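Side-chain contacts in phosphotriesterase, putative (Deinococcus radiodurans, PDB 4J35), which probably hydrolyses lactones at a two-metal centre and is here engineered for organophosphate hydrolysis: residues Thr18-His23 with Arg199-His204; Ile173-Gln178 with Pro184-Leu189; Gly27-Ala32 with Gly101-Tyr106; Ala32-Leu37 with Leu270-Ala275; Gln4-Ala9 with Ala77-Val82. The protein carries 7 engineered substitutions. One frame throughout, in Å; residues are numbered along the deposited sequence.

All five contacts belong to a TIM-barrel chain of the phosphotriesterase family. Contacts 1 and 2 lie about 11 Å apart between centres and share a sheet, since strands 173-174 and 200-202 are neighbours; both reach the chain B cobalt, so together they build part of the metal centre. Contacts 3 and 4, with centres about 13 Å apart, share A32 and tie the long loop after strand 17-26 to loops near residues 101-106 and 270-275. Contact 5, its centre about 18 Å from that of contact 1, sets the N-terminal hairpin on a barrel helix. Along the chain, contacts 2 and 3 are nested inside contact 1, whereas contacts 4 and 5 cross it, joining early segments to later ones.

Contact 1. Residues Thr18-His23 with Arg199-His204; sequences TLPHEH and RIMIGH. With CO (cobalt (II) ion), chain C; CO (cobalt (II) ion), chain B.
H21 and H204 bring their rings together across the interior of the TIM barrel, where strand 17-26 and the loop just after strand 200-202 supply ligands to the binuclear metal centre of the phosphotriesterase family. H204 CE1 sits over one face of the H21 ring, 3.5 Å from H21 CE1. The planes are inclined at 55°, an oblique meeting. H21 holds CG anti to the backbone N (chi1 -170°), which carries its imidazole inward to the metal; in H204, CG lies beside the backbone N instead, and ND1 is fixed by a hydrogen bond to D227.

The second touch is apolar. The M201 chain runs extended through CG and SD and then bends at chi3 (78°), crossing P20 at about a right angle. M201 SD lies 3.9 Å from P20 CB, and M201 CE turns to within 3.8 Å of P20 O, a buried carbonyl oxygen with no polar partner in the model. L321 and F322 of helix 307-322 also pack on M201. With an alanine in place of M201, SD and CE would be gone, and a gap would probably open beside P20 and F322.

H23 NE2 joins H21 on the chain C cobalt, and D264 and K143 complete that site; H176 and K143 complete that of chain B. The two cobalt ions stand 3.4 Å apart. H21 NE2 is 2.1 Å from the chain C cobalt. H204 NE2 binds the chain B cobalt at 2.0 Å.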
# COMPACT_ATOMS: atom_id res chain seq x y z
N THR A 18 -1.16 9.76 8.38
CA THR A 18 -0.57 9.00 7.27
C THR A 18 -1.62 8.27 6.46
O THR A 18 -2.62 7.73 7.00
CB THR A 18 0.48 7.96 7.84
OG1 THR A 18 1.51 8.67 8.52
CG2 THR A 18 1.10 7.13 6.74
N LEU A 19 -1.44 8.29 5.14
CA LEU A 19 -2.16 7.40 4.24
C LEU A 19 -1.18 6.30 3.93
O LEU A 19 -0.15 6.52 3.26
CB LEU A 19 -2.54 8.10 2.92
CG LEU A 19 -3.61 9.17 3.09
CD1 LEU A 19 -3.79 9.83 1.69
CD2 LEU A 19 -4.95 8.62 3.57
N PRO A 20 -1.48 5.09 4.39
CA PRO A 20 -0.50 4.00 4.31
C PRO A 20 -0.50 3.13 3.03
O PRO A 20 0.26 2.17 2.93
CB PRO A 20 -0.87 3.15 5.56
CG PRO A 20 -2.35 3.22 5.58
CD PRO A 20 -2.68 4.71 5.16
N HIS A 21 -1.32 3.47 2.02
CA HIS A 21 -1.30 2.72 0.77
C HIS A 21 -1.89 3.58 -0.34
O HIS A 21 -3.10 3.64 -0.48
CB HIS A 21 -2.12 1.44 0.83
CG HIS A 21 -1.93 0.54 -0.35
ND1 HIS A 21 -1.57 -0.80 -0.23
CD2 HIS A 21 -2.05 0.75 -1.68
CE1 HIS A 21 -1.48 -1.34 -1.43
NE2 HIS A 21 -1.83 -0.42 -2.32
N GLU A 22 -0.99 4.14 -1.14
CA GLU A 22 -1.37 5.00 -2.28
C GLU A 22 -0.34 4.81 -3.38
O GLU A 22 0.72 4.24 -3.16
CB GLU A 22 -1.39 6.46 -1.82
CG GLU A 22 -2.21 6.83 -0.57
CD GLU A 22 -3.71 6.70 -0.76
OE1 GLU A 22 -4.16 6.83 -1.95
OE2 GLU A 22 -4.42 6.48 0.27
N HIS A 23 -0.61 5.37 -4.57
CA HIS A 23 0.28 5.25 -5.71
C HIS A 23 0.45 6.65 -6.33
O HIS A 23 -0.45 7.12 -7.00
CB HIS A 23 -0.30 4.21 -6.72
CG HIS A 23 -0.36 2.81 -6.15
ND1 HIS A 23 0.78 2.06 -5.99
CD2 HIS A 23 -1.38 2.05 -5.66
CE1 HIS A 23 0.47 0.89 -5.45
NE2 HIS A 23 -0.82 0.87 -5.19
N ARG A 199 4.53 -5.11 12.74
CA ARG A 199 5.07 -4.42 11.59
C ARG A 199 4.50 -5.00 10.29
O ARG A 199 5.13 -4.92 9.27
CB ARG A 199 6.60 -4.50 11.55
CG ARG A 199 7.28 -4.04 12.84
CD ARG A 199 7.36 -2.52 12.93
NE ARG A 199 8.48 -1.98 12.15
CZ ARG A 199 8.77 -0.69 12.06
NH1 ARG A 199 8.03 0.20 12.72
NH2 ARG A 199 9.82 -0.31 11.36
N ILE A 200 3.31 -5.58 10.35
CA ILE A 200 2.71 -6.18 9.16
C ILE A 200 1.33 -5.54 8.97
O ILE A 200 0.54 -5.45 9.91
CB ILE A 200 2.53 -7.69 9.35
CG1 ILE A 200 3.91 -8.37 9.29
CG2 ILE A 200 1.59 -8.24 8.31
CD1 ILE A 200 3.88 -9.84 9.67
N MET A 201 1.06 -5.07 7.75
CA MET A 201 -0.25 -4.52 7.44
C MET A 201 -0.82 -5.35 6.31
O MET A 201 -0.30 -5.33 5.17
CB MET A 201 -0.15 -3.04 6.99
CG MET A 201 -1.49 -2.40 6.94
SD MET A 201 -1.37 -0.62 6.46
CE MET A 201 -1.14 -0.85 4.70
N ILE A 202 -1.89 -6.09 6.58
CA ILE A 202 -2.46 -6.91 5.54
C ILE A 202 -3.40 -6.02 4.79
O ILE A 202 -4.32 -5.46 5.38
CB ILE A 202 -3.27 -8.07 6.06
CG1 ILE A 202 -2.39 -8.97 6.96
CG2 ILE A 202 -3.90 -8.86 4.92
CD1 ILE A 202 -1.13 -9.58 6.23
N GLY A 203 -3.17 -5.90 3.49
CA GLY A 203 -3.92 -4.93 2.71
C GLY A 203 -5.18 -5.38 2.02
O GLY A 203 -5.48 -6.56 1.92
N HIS A 204 -5.90 -4.38 1.51
CA HIS A 204 -7.14 -4.56 0.77
C HIS A 204 -8.17 -5.41 1.51
O HIS A 204 -8.98 -6.13 0.89
CB HIS A 204 -6.86 -5.12 -0.65
CG HIS A 204 -5.83 -4.35 -1.43
ND1 HIS A 204 -5.56 -3.02 -1.23
CD2 HIS A 204 -5.01 -4.75 -2.44
CE1 HIS A 204 -4.62 -2.62 -2.08
NE2 HIS A 204 -4.26 -3.65 -2.82
CO CO C . -1.96 -0.55 -4.46
CO CO B . -3.04 -3.81 -4.40

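Contact 2. Residues Ile173-Gln178 with Pro184-Leu189; sequences IITHTQ and PQQAEL. With CO (cobalt (II) ion), chain B.
Q186 reaches from its helix to T175 and H176 and carries nearly all of the contact with one amide. Its CG lies beside the backbone N (chi1 -75°) and the chain beyond is extended, which carries the carboxamide across to T175, the two side chains passing in opposite directions. T175 OG1 donates to Q186 OE1 at 2.7 Å, in the carbonyl plane and on a lone pair. On the amide's other branch, Q186 NE2 donates to H176 O at 2.9 Å with an N-H...O angle of 152°; H176 O lies in the amide plane of Q186, yet the donor stands 42° above the carbonyl plane of H176.

Both ends of the amide are therefore held, which fixes its rotation, and two of the atoms have a second partner: T175 OG1 accepts from G203 N, and Q186 NE2 bonds S146 OG. This grip links strand 173-174 to helix 183-192 within a beta-alpha-beta unit that continues into strand 200-202. A leucine in place of Q186 would probably leave the T175 hydroxyl without its acceptor and H176 O without this donor.

T177 CG2 crosses the amide in simple van der Waals contact, 3.6 Å from Q186 OE1, without a polar bond to it; the T177 hydroxyl bonds G203 O instead. The solvent side is the outer face of the helix, where E188 is exposed and Q185 partly so, neither touching the segment 173-178. Inward, H176 ND1 binds the chain B cobalt at 2.1 Å, while H176 NE2 donates to Q178 OE1 at 2.9 Å, in the plane of the imidazole.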
# COMPACT_ATOMS: atom_id res chain seq x y z
N ILE A 173 6.09 -4.49 6.54
CA ILE A 173 5.60 -5.23 5.36
C ILE A 173 4.15 -4.81 5.14
O ILE A 173 3.34 -4.84 6.09
CB ILE A 173 5.65 -6.76 5.63
CG1 ILE A 173 7.10 -7.25 5.68
CG2 ILE A 173 4.87 -7.56 4.58
CD1 ILE A 173 7.20 -8.73 6.05
N ILE A 174 3.82 -4.37 3.92
CA ILE A 174 2.43 -4.15 3.56
C ILE A 174 2.04 -5.11 2.46
O ILE A 174 2.88 -5.56 1.70
CB ILE A 174 2.15 -2.67 3.13
CG1 ILE A 174 2.92 -2.31 1.87
CG2 ILE A 174 2.52 -1.73 4.29
CD1 ILE A 174 2.60 -0.86 1.43
N THR A 175 0.77 -5.47 2.38
CA THR A 175 0.39 -6.42 1.36
C THR A 175 -0.80 -6.00 0.49
O THR A 175 -1.53 -5.05 0.78
CB THR A 175 0.05 -7.80 1.92
OG1 THR A 175 -1.27 -7.81 2.45
CG2 THR A 175 1.04 -8.19 3.01
N HIS A 176 -0.91 -6.75 -0.61
CA HIS A 176 -2.06 -6.74 -1.49
C HIS A 176 -2.78 -8.08 -1.35
O HIS A 176 -2.13 -9.13 -1.42
CB HIS A 176 -1.55 -6.56 -2.94
CG HIS A 176 -2.57 -6.87 -4.02
ND1 HIS A 176 -3.14 -5.91 -4.82
CD2 HIS A 176 -3.02 -8.06 -4.49
CE1 HIS A 176 -3.94 -6.48 -5.70
NE2 HIS A 176 -3.89 -7.78 -5.52
N THR A 177 -4.08 -8.05 -1.15
CA THR A 177 -4.92 -9.24 -1.26
C THR A 177 -5.83 -9.06 -2.47
O THR A 177 -6.29 -7.95 -2.75
CB THR A 177 -5.77 -9.53 0.01
OG1 THR A 177 -6.61 -8.41 0.32
CG2 THR A 177 -4.88 -9.83 1.21
N GLN A 178 -6.08 -10.14 -3.18
CA GLN A 178 -6.87 -10.09 -4.41
C GLN A 178 -8.32 -10.50 -4.12
O GLN A 178 -8.58 -11.56 -3.55
CB GLN A 178 -6.22 -11.02 -5.43
CG GLN A 178 -6.85 -11.05 -6.80
CD GLN A 178 -6.66 -9.75 -7.57
OE1 GLN A 178 -5.70 -9.02 -7.34
NE2 GLN A 178 -7.58 -9.46 -8.48
N PRO A 184 -6.21 -14.07 6.04
CA PRO A 184 -5.77 -14.89 7.18
C PRO A 184 -4.52 -15.75 6.85
O PRO A 184 -3.62 -15.98 7.69
CB PRO A 184 -6.99 -15.78 7.46
CG PRO A 184 -8.15 -14.98 6.93
CD PRO A 184 -7.60 -14.35 5.66
N GLN A 185 -4.48 -16.23 5.62
CA GLN A 185 -3.33 -17.03 5.16
C GLN A 185 -2.05 -16.21 5.07
O GLN A 185 -0.99 -16.71 5.37
CB GLN A 185 -3.62 -17.65 3.81
CG GLN A 185 -4.64 -18.74 3.85
CD GLN A 185 -6.02 -18.22 3.67
OE1 GLN A 185 -6.31 -17.08 4.02
NE2 GLN A 185 -6.89 -19.04 3.09
N GLN A 186 -2.13 -14.97 4.62
CA GLN A 186 -0.94 -14.15 4.59
C GLN A 186 -0.39 -13.93 6.00
O GLN A 186 0.83 -13.95 6.24
CB GLN A 186 -1.28 -12.78 3.95
CG GLN A 186 -1.46 -12.80 2.44
CD GLN A 186 -1.59 -11.38 1.88
OE1 GLN A 186 -1.68 -10.43 2.64
NE2 GLN A 186 -1.60 -11.25 0.56
N ALA A 187 -1.30 -13.63 6.93
CA ALA A 187 -0.94 -13.22 8.27
C ALA A 187 -0.36 -14.44 8.95
O ALA A 187 0.66 -14.37 9.62
CB ALA A 187 -2.17 -12.70 9.04
N GLU A 188 -0.99 -15.57 8.69
CA GLU A 188 -0.50 -16.84 9.27
C GLU A 188 0.86 -17.26 8.72
O GLU A 188 1.73 -17.74 9.47
CB GLU A 188 -1.49 -17.93 8.97
CG GLU A 188 -1.00 -19.28 9.49
CD GLU A 188 -1.98 -20.35 9.18
OE1 GLU A 188 -2.37 -20.45 7.99
OE2 GLU A 188 -2.38 -21.07 10.12
N LEU A 189 1.05 -17.10 7.41
CA LEU A 189 2.33 -17.43 6.78
C LEU A 189 3.46 -16.52 7.28
O LEU A 189 4.50 -16.99 7.72
CB LEU A 189 2.21 -17.38 5.25
CG LEU A 189 3.49 -17.57 4.46
CD1 LEU A 189 4.18 -18.90 4.86
CD2 LEU A 189 3.23 -17.55 2.95
CO CO B . -3.04 -3.81 -4.40

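Contact 3. Residues Gly27-Ala32 with Gly101-Tyr106; sequences GLPGYA and GGATTY. Engineered in segment 27-32: L28 (natural residue Tyr). Engineered in segment 101-106: G101 (natural residue Glu).
The pyrrolidine ring of P29 meets G102 and A103 through CB and CG, while the aromatic ring of Y31, two residues further on, has A32 CB over one face, offset toward the rim, and L28 O at its edge, in plane. These groups belong to the loops that follow strands 17-26 and 89-91 of the TIM barrel, and only the proline ring bridges them.

P29 CB is the main touching atom. It lies 3.6 Å from A103 N and 3.9 Å from A103 CB, the latter the one apolar side-chain pair of the contact. P29 CG reaches G102 C at 4.1 Å. The backbones are close here, with P29 CA and G102 CA 5.3 Å apart, and a side chain on G102 would run into P29 CB. That evidence deserves caution, because G102 is poorly ordered and the loop touches a crystal neighbour.

P29 is presented by a type II beta turn from L28 to Y31, closed by Y31 N donating to L28 O at 2.9 Å. The proline fills the second position and G30 the third, where its positive phi (118°) suits glycine. C72 also packs on P29, and N71 on A103, so residues after strand 61-66 back both sides of the touch.

L28 and G101 are engineered, replacing tyrosine and glutamate; neither touches across the contact. Y31 holds CG between its backbone N and carbonyl carbon (chi1 76°), which folds the ring back on the turn and puts Y31 CD1 3.7 Å from G27 CA.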
# COMPACT_ATOMS: atom_id res chain seq x y z
N GLY A 27 1.81 2.24 -13.23
CA GLY A 27 1.60 1.62 -14.54
C GLY A 27 1.42 0.13 -14.39
O GLY A 27 2.21 -0.50 -13.71
N LEU A 28 0.37 -0.42 -15.00
CA LEU A 28 0.20 -1.85 -15.09
C LEU A 28 1.30 -2.45 -15.95
O LEU A 28 1.64 -1.87 -16.99
CB LEU A 28 -1.15 -2.19 -15.67
CG LEU A 28 -2.33 -1.80 -14.76
CD1 LEU A 28 -3.63 -1.75 -15.57
CD2 LEU A 28 -2.43 -2.75 -13.53
N PRO A 29 1.82 -3.61 -15.55
CA PRO A 29 2.91 -4.22 -16.30
C PRO A 29 2.58 -4.27 -17.78
O PRO A 29 1.53 -4.80 -18.14
CB PRO A 29 2.99 -5.61 -15.70
CG PRO A 29 2.65 -5.36 -14.25
CD PRO A 29 1.54 -4.34 -14.30
N GLY A 30 3.47 -3.72 -18.60
CA GLY A 30 3.23 -3.62 -20.04
C GLY A 30 3.19 -2.19 -20.51
O GLY A 30 3.42 -1.90 -21.68
N TYR A 31 2.91 -1.27 -19.58
CA TYR A 31 2.78 0.15 -19.93
C TYR A 31 4.04 0.64 -20.65
O TYR A 31 3.97 1.49 -21.53
CB TYR A 31 2.53 1.02 -18.67
CG TYR A 31 3.78 1.22 -17.85
CD1 TYR A 31 4.13 0.32 -16.84
CD2 TYR A 31 4.63 2.28 -18.11
CE1 TYR A 31 5.32 0.47 -16.13
CE2 TYR A 31 5.81 2.46 -17.37
CZ TYR A 31 6.14 1.55 -16.40
OH TYR A 31 7.32 1.72 -15.70
N ALA A 32 5.21 0.12 -20.25
CA ALA A 32 6.47 0.58 -20.84
C ALA A 32 6.56 0.20 -22.31
O ALA A 32 7.24 0.84 -23.10
CB ALA A 32 7.70 0.02 -20.05
N GLY A 101 -1.16 -11.46 -12.01
CA GLY A 101 -0.57 -10.22 -12.49
C GLY A 101 0.29 -10.33 -13.73
O GLY A 101 0.21 -11.31 -14.47
N GLY A 102 1.10 -9.31 -13.98
CA GLY A 102 2.02 -9.34 -15.11
C GLY A 102 3.47 -9.35 -14.67
O GLY A 102 3.79 -9.62 -13.51
N ALA A 103 4.33 -9.00 -15.61
CA ALA A 103 5.78 -9.05 -15.46
C ALA A 103 6.32 -10.10 -14.46
O ALA A 103 7.12 -9.75 -13.57
CB ALA A 103 6.29 -7.63 -15.06
N THR A 104 5.92 -11.37 -14.61
CA THR A 104 6.31 -12.41 -13.63
C THR A 104 7.24 -13.44 -14.23
O THR A 104 7.71 -14.35 -13.55
CB THR A 104 5.08 -13.20 -13.08
OG1 THR A 104 4.57 -14.07 -14.10
CG2 THR A 104 3.98 -12.26 -12.59
N THR A 105 7.51 -13.32 -15.52
CA THR A 105 8.16 -14.41 -16.18
C THR A 105 9.61 -14.41 -15.68
O THR A 105 10.15 -15.44 -15.41
CB THR A 105 8.06 -14.38 -17.73
OG1 THR A 105 6.73 -14.01 -18.12
CG2 THR A 105 8.41 -15.77 -18.30
N TYR A 106 10.19 -13.23 -15.46
CA TYR A 106 11.59 -13.13 -15.02
C TYR A 106 11.92 -13.99 -13.77
O TYR A 106 12.76 -14.88 -13.83
CB TYR A 106 11.91 -11.66 -14.74
CG TYR A 106 13.34 -11.38 -14.29
CD1 TYR A 106 14.41 -11.45 -15.19
CD2 TYR A 106 13.61 -11.00 -12.97
CE1 TYR A 106 15.70 -11.15 -14.79
CE2 TYR A 106 14.92 -10.71 -12.56
CZ TYR A 106 15.95 -10.78 -13.47
OH TYR A 106 17.22 -10.47 -13.07

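Contact 4. Residues Ala32-Leu37 with Leu270-Ala275; sequences AGDVTL and LGRPLA. Engineered in segment 270-275: L274 (natural residue Pro).
D34 and R272 form the charged core of the contact, a salt bridge gripped side-on by two guanidinium nitrogens. R272 NE donates to D34 OD2 at 2.9 Å, with an almost straight N-H...O angle of 176°; D34 OD2 offers its syn lone pair and lies close to the guanidinium plane. R272 NH2 reaches D34 OD1 at 3.1 Å along a more bent path. Consistent with the 43° between the carboxylate and guanidinium planes, the NE bond lies flat while the NH2 bond is tilted. A bend at chi3 of R272 (-83°) turns the guanidinium edge toward the carboxylate.

Van der Waals contact comes from L37, which lies side by side with the arginine and points the same way. L37 CD1 sits over one face of the guanidinium, toward its rim, 3.5 Å from R272 NH1. Lower down, L37 CB packs 3.8 Å from R272 CD, and L37 O approaches R272 CG at 3.3 Å.

Backbone bonds position the partner loop. R272 O accepts from W269 NE1, and L270 pairs with F26, at the end of strand 17-26. The engineered L274, proline in the natural sequence, takes no part.

The contact thus pins the loop after strand 17-26 to the loop after strand 266-269, strands that are neighbours in the barrel sheet. It is at the surface, with R272 and L37 exposed, so water probably weakens the attraction between the charges, while the paired bonds still set the direction of the guanidinium and L37 shields part of one face.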
# COMPACT_ATOMS: atom_id res chain seq x y z
N ALA A 32 5.21 0.12 -20.25
CA ALA A 32 6.47 0.58 -20.84
C ALA A 32 6.56 0.20 -22.31
O ALA A 32 7.24 0.84 -23.10
CB ALA A 32 7.70 0.02 -20.05
N GLY A 33 5.85 -0.85 -22.70
CA GLY A 33 5.88 -1.27 -24.09
C GLY A 33 5.06 -0.32 -24.96
O GLY A 33 5.20 -0.33 -26.18
N ASP A 34 4.25 0.52 -24.32
CA ASP A 34 3.42 1.51 -25.01
C ASP A 34 4.08 2.89 -24.99
O ASP A 34 3.41 3.91 -25.06
CB ASP A 34 2.03 1.59 -24.35
CG ASP A 34 0.98 2.23 -25.29
OD1 ASP A 34 1.15 2.13 -26.53
OD2 ASP A 34 -0.00 2.83 -24.81
N VAL A 35 5.42 2.93 -24.91
CA VAL A 35 6.14 4.21 -24.76
C VAL A 35 6.03 5.16 -25.96
O VAL A 35 6.08 6.39 -25.81
CB VAL A 35 7.66 3.96 -24.47
CG1 VAL A 35 8.32 3.20 -25.62
CG2 VAL A 35 8.37 5.27 -24.21
N THR A 36 5.86 4.63 -27.15
CA THR A 36 5.80 5.53 -28.32
C THR A 36 4.61 6.48 -28.24
O THR A 36 4.73 7.70 -28.48
CB THR A 36 5.78 4.74 -29.64
OG1 THR A 36 6.99 3.96 -29.73
CG2 THR A 36 5.67 5.68 -30.83
N LEU A 37 3.45 5.94 -27.90
CA LEU A 37 2.25 6.79 -27.87
C LEU A 37 1.88 7.21 -26.45
O LEU A 37 1.10 8.15 -26.26
CB LEU A 37 1.06 6.07 -28.52
CG LEU A 37 1.21 5.85 -30.03
CD1 LEU A 37 -0.07 5.23 -30.58
CD2 LEU A 37 1.57 7.16 -30.77
N LEU A 270 0.54 5.88 -15.70
CA LEU A 270 1.57 5.67 -16.73
C LEU A 270 1.01 4.96 -17.96
O LEU A 270 0.11 4.13 -17.87
CB LEU A 270 2.77 4.89 -16.16
CG LEU A 270 3.35 5.55 -14.90
CD1 LEU A 270 4.41 4.64 -14.25
CD2 LEU A 270 3.94 6.93 -15.21
N GLY A 271 1.54 5.31 -19.13
CA GLY A 271 1.02 4.80 -20.38
C GLY A 271 0.17 5.87 -21.02
O GLY A 271 0.20 7.03 -20.60
N ARG A 272 -0.57 5.50 -22.06
CA ARG A 272 -1.50 6.42 -22.68
C ARG A 272 -2.65 6.65 -21.71
O ARG A 272 -3.07 5.74 -21.03
CB ARG A 272 -2.07 5.83 -23.97
CG ARG A 272 -1.37 6.25 -25.22
CD ARG A 272 -2.06 5.63 -26.43
NE ARG A 272 -1.62 4.25 -26.69
CZ ARG A 272 -1.96 3.59 -27.80
NH1 ARG A 272 -2.80 4.15 -28.68
NH2 ARG A 272 -1.51 2.36 -28.01
N PRO A 273 -3.18 7.88 -21.68
CA PRO A 273 -4.39 8.11 -20.89
C PRO A 273 -5.48 7.14 -21.32
O PRO A 273 -5.57 6.77 -22.50
CB PRO A 273 -4.79 9.54 -21.28
CG PRO A 273 -3.55 10.17 -21.79
CD PRO A 273 -2.79 9.05 -22.46
N LEU A 274 -6.29 6.75 -20.35
CA LEU A 274 -7.36 5.80 -20.56
C LEU A 274 -8.66 6.39 -20.05
O LEU A 274 -8.80 6.69 -18.86
CB LEU A 274 -7.06 4.52 -19.78
CG LEU A 274 -8.14 3.45 -19.78
CD1 LEU A 274 -8.63 3.14 -21.18
CD2 LEU A 274 -7.57 2.21 -19.12
N ALA A 275 -9.62 6.56 -20.96
CA ALA A 275 -10.92 7.14 -20.63
C ALA A 275 -11.78 6.15 -19.86
O ALA A 275 -11.94 5.00 -20.26
CB ALA A 275 -11.63 7.56 -21.90

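Contact 5. Residues Gln4-Ala9 with Ala77-Val82; sequences QTVTGA and AFLREV
V6 supplies the apolar part of the contact, setting its two methyls against L79 and R80. V6 CG2, which lies between the backbone N and the carbonyl carbon, rests 3.7 Å from R80 CA, and V6 CG1 lies 4.2 Å from L79 CB. The helix backbone is thereby met directly, with V6 CA and R80 CA 5.4 Å apart. The R80 chain runs out with CG anti to the backbone N and then bends at chi3, and on the way R80 CD passes 3.3 Å from V6 O in van der Waals contact. T7 CG2 adds a marginal touch on R80 CG.

Polar contact across the segments is limited to a water between V6 O and R80 NH1, a bridge that is doubtful because the water lies only 2.5 Å from V6 O.

Hydrogen bonds inside the turn hold V6 and T7 in place. T5 OG1 accepts from T7 N at 3.1 Å, an ST turn, and donates to G8 O at 2.8 Å, in the carbonyl plane and on a lone pair.

V6 also pairs by backbone with I90 of strand 89-91. The type I turn from T5 to G8 forms the tip of the N-terminal beta hairpin, strands 3-5 and 8-10, and packs on helix 76-86 of the TIM barrel.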
# COMPACT_ATOMS: atom_id res chain seq x y z
N GLN A 4 12.14 5.08 7.03
CA GLN A 4 12.99 5.47 5.93
C GLN A 4 12.14 6.05 4.79
O GLN A 4 11.43 5.31 4.13
CB GLN A 4 13.80 4.27 5.44
CG GLN A 4 15.00 4.65 4.61
CD GLN A 4 16.00 5.50 5.36
OE1 GLN A 4 16.12 5.42 6.59
NE2 GLN A 4 16.73 6.32 4.63
N THR A 5 12.21 7.36 4.58
CA THR A 5 11.46 8.01 3.50
C THR A 5 12.40 8.28 2.35
O THR A 5 13.60 8.06 2.45
CB THR A 5 10.84 9.36 3.92
OG1 THR A 5 11.82 10.40 3.83
CG2 THR A 5 10.29 9.29 5.31
N VAL A 6 11.85 8.75 1.24
CA VAL A 6 12.65 8.98 0.04
C VAL A 6 13.53 10.23 0.19
O VAL A 6 14.41 10.47 -0.64
CB VAL A 6 11.75 9.08 -1.24
CG1 VAL A 6 10.93 7.79 -1.43
CG2 VAL A 6 10.83 10.29 -1.17
N THR A 7 13.31 11.02 1.24
CA THR A 7 14.20 12.13 1.56
C THR A 7 15.07 11.88 2.81
O THR A 7 15.65 12.82 3.36
CB THR A 7 13.43 13.44 1.83
OG1 THR A 7 12.43 13.21 2.84
CG2 THR A 7 12.78 13.96 0.56
N GLY A 8 15.15 10.63 3.26
CA GLY A 8 15.97 10.30 4.41
C GLY A 8 15.15 9.81 5.59
O GLY A 8 13.92 9.77 5.51
N ALA A 9 15.81 9.46 6.67
CA ALA A 9 15.14 8.91 7.85
C ALA A 9 14.36 9.99 8.58
O ALA A 9 14.76 11.15 8.60
CB ALA A 9 16.15 8.28 8.78
N ALA A 77 13.20 8.36 -7.56
CA ALA A 77 13.71 9.71 -7.80
C ALA A 77 12.57 10.70 -8.10
O ALA A 77 12.66 11.84 -7.69
CB ALA A 77 14.70 9.69 -8.95
N PHE A 78 11.52 10.27 -8.80
CA PHE A 78 10.34 11.11 -9.00
C PHE A 78 9.63 11.34 -7.65
O PHE A 78 9.31 12.47 -7.29
CB PHE A 78 9.40 10.53 -10.07
CG PHE A 78 8.19 11.40 -10.34
CD1 PHE A 78 8.28 12.49 -11.19
CD2 PHE A 78 6.98 11.15 -9.71
CE1 PHE A 78 7.19 13.31 -11.39
CE2 PHE A 78 5.89 11.97 -9.93
CZ PHE A 78 5.99 13.05 -10.76
N LEU A 79 9.42 10.29 -6.86
CA LEU A 79 8.83 10.48 -5.54
C LEU A 79 9.63 11.48 -4.69
O LEU A 79 9.05 12.27 -3.96
CB LEU A 79 8.75 9.15 -4.79
CG LEU A 79 7.93 8.03 -5.43
CD1 LEU A 79 7.96 6.85 -4.48
CD2 LEU A 79 6.49 8.44 -5.71
N ARG A 80 10.95 11.43 -4.77
CA ARG A 80 11.78 12.41 -4.05
C ARG A 80 11.57 13.83 -4.55
O ARG A 80 11.50 14.77 -3.76
CB ARG A 80 13.27 12.04 -4.13
CG ARG A 80 14.19 13.00 -3.38
CD ARG A 80 15.55 12.38 -3.12
NE ARG A 80 16.29 12.18 -4.36
CZ ARG A 80 17.51 11.65 -4.43
NH1 ARG A 80 18.14 11.24 -3.34
NH2 ARG A 80 18.09 11.51 -5.62
N GLU A 81 11.42 14.00 -5.86
CA GLU A 81 11.11 15.33 -6.40
C GLU A 81 9.82 15.87 -5.83
O GLU A 81 9.74 17.06 -5.50
CB GLU A 81 10.95 15.30 -7.92
CG GLU A 81 12.19 15.07 -8.70
CD GLU A 81 11.92 15.15 -10.19
OE1 GLU A 81 11.38 16.19 -10.66
OE2 GLU A 81 12.23 14.16 -10.89
N VAL A 82 8.79 15.02 -5.77
CA VAL A 82 7.49 15.45 -5.28
C VAL A 82 7.59 15.83 -3.80
O VAL A 82 7.04 16.83 -3.37
CB VAL A 82 6.44 14.33 -5.47
CG1 VAL A 82 5.11 14.73 -4.85
CG2 VAL A 82 6.26 14.02 -6.96
O HOH W 1 16.89 10.62 -0.45